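Local coordinates for tellurite resistance protein of COG3793 (Nostoc punctiforme, PDB 2OU3) that is of unknown precise function but belongs to the TerB tellurite resistance family and binds zinc and an indole-3-carbaldehyde ligand, at residues K51-A54 and L55-A59. Sequence-based numbering, arbitrary orientation.
Sequences KDWA and LGFCA
Leu55 and Ala54, with the ring pair Trp53 and Phe57, show how one turn of an α-helix, here within helix 48-60, combines backbone hydrogen bonds with apolar side-chain packing. Leu55 N donates to Lys51 O at 2.9 Å, nearly in line with the carbonyl, while the leucine branch leans back over the same oxygen, CG lying 3.4 Å from Lys51 O. Having CG beside the backbone N (chi1 -71°) turns that branch toward the preceding turn; the side chain also packs on Leu71 of helix 65-73 and on Leu8 of the second subunit. Ala54 uses its carbonyl O to accept from Cys58 N at 2.9 Å, and its CB packs against Met33 and Leu37 of helix 26-41. The i to i+4 pair Trp53 and Phe57 is aromatic. Both set CG anti to the backbone N, at -166° and -179°, and their side chains run alongside each other, pointing the same way. Trp53 CZ3 comes within 3.9 Å of Phe57 CD2, and the ring planes are inclined at 41°, an oblique meeting. Trp12 of the second subunit meets both rings, edge-to-face with Trp53. Four successive i to i+4 bonds thus pair the carbonyls of Lys51 to Ala54 with the amides of Leu55 to Cys58. Trp53, Ala54, Leu55 and Phe57 join their neighbours mainly by dispersion and hydrophobic burial, whereas Lys51 NZ adds a polar link to the carbonyls of Leu71, Lys72 and Tyr74.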
loop_
_atom_site.group_PDB
_atom_site.type_symbol
_atom_site.label_atom_id
_atom_site.label_comp_id
_atom_site.label_asym_id
_atom_site.label_seq_id
_atom_site.Cartn_x
_atom_site.Cartn_y
_atom_site.Cartn_z
ATOM N N LYS A 51 4.768 16.524 -5.924
ATOM C CA LYS A 51 4.835 15.798 -7.214
ATOM C C LYS A 51 5.601 14.487 -7.088
ATOM O O LYS A 51 5.208 13.455 -7.670
ATOM C CB LYS A 51 5.441 16.653 -8.352
ATOM C CG LYS A 51 5.272 15.957 -9.761
ATOM C CD LYS A 51 5.522 16.893 -10.930
ATOM C CE LYS A 51 5.327 16.166 -12.257
ATOM N NZ LYS A 51 5.341 17.087 -13.441
ATOM N N ASP A 52 6.680 14.509 -6.304
ATOM C CA ASP A 52 7.469 13.312 -6.079
ATOM C C ASP A 52 6.684 12.204 -5.409
ATOM O O ASP A 52 6.847 11.050 -5.788
ATOM C CB ASP A 52 8.714 13.575 -5.275
ATOM C CG ASP A 52 9.745 14.363 -6.057
ATOM O OD1 ASP A 52 9.552 14.553 -7.282
ATOM O OD2 ASP A 52 10.731 14.814 -5.437
ATOM N N TRP A 53 5.862 12.547 -4.422
ATOM C CA TRP A 53 4.995 11.556 -3.795
ATOM C C TRP A 53 4.010 10.933 -4.794
ATOM O O TRP A 53 3.769 9.700 -4.811
ATOM C CB TRP A 53 4.240 12.235 -2.673
ATOM C CG TRP A 53 3.581 11.291 -1.752
ATOM C CD1 TRP A 53 4.096 10.805 -0.582
ATOM C CD2 TRP A 53 2.273 10.738 -1.879
ATOM N NE1 TRP A 53 3.187 9.995 0.016
ATOM C CE2 TRP A 53 2.064 9.918 -0.759
ATOM C CE3 TRP A 53 1.258 10.841 -2.845
ATOM C CZ2 TRP A 53 0.886 9.207 -0.563
ATOM C CZ3 TRP A 53 0.105 10.110 -2.660
ATOM C CH2 TRP A 53 -0.072 9.310 -1.516
ATOM N N ALA A 54 3.431 11.771 -5.636
ATOM C CA ALA A 54 2.463 11.312 -6.638
ATOM C C ALA A 54 3.120 10.335 -7.635
ATOM O O ALA A 54 2.551 9.286 -7.965
ATOM C CB ALA A 54 1.883 12.505 -7.376
ATOM N N LEU A 55 4.323 10.694 -8.110
ATOM C CA LEU A 55 5.070 9.861 -9.054
ATOM C C LEU A 55 5.470 8.541 -8.425
ATOM O O LEU A 55 5.407 7.488 -9.076
ATOM C CB LEU A 55 6.323 10.578 -9.543
ATOM C CG LEU A 55 6.204 11.761 -10.493
ATOM C CD1 LEU A 55 7.593 12.272 -10.843
ATOM C CD2 LEU A 55 5.556 11.361 -11.717
ATOM N N GLY A 56 5.841 8.590 -7.143
ATOM C CA GLY A 56 6.224 7.374 -6.417
ATOM C C GLY A 56 5.026 6.444 -6.226
ATOM O O GLY A 56 5.134 5.222 -6.355
ATOM N N PHE A 57 3.874 7.029 -5.924
ATOM C CA PHE A 57 2.634 6.282 -5.747
ATOM C C PHE A 57 2.305 5.609 -7.073
ATOM O O PHE A 57 2.107 4.413 -7.124
ATOM C CB PHE A 57 1.560 7.266 -5.293
ATOM C CG PHE A 57 0.214 6.673 -5.048
ATOM C CD1 PHE A 57 0.060 5.427 -4.461
ATOM C CD2 PHE A 57 -0.915 7.437 -5.343
ATOM C CE1 PHE A 57 -1.203 4.918 -4.204
ATOM C CE2 PHE A 57 -2.191 6.922 -5.100
ATOM C CZ PHE A 57 -2.328 5.683 -4.541
ATOM N N CYS A 58 2.409 6.365 -8.173
ATOM C CA CYS A 58 2.097 5.834 -9.484
ATOM C C CYS A 58 3.090 4.733 -9.877
ATOM O O CYS A 58 2.700 3.654 -10.330
ATOM C CB CYS A 58 2.051 6.957 -10.526
ATOM S SG CYS A 58 1.658 6.402 -12.202
ATOM N N ALA A 59 4.377 4.970 -9.644
ATOM C CA ALA A 59 5.410 3.969 -9.974
ATOM C C ALA A 59 5.195 2.655 -9.248
ATOM O O ALA A 59 5.474 1.585 -9.827
ATOM C CB ALA A 59 6.811 4.506 -9.666
#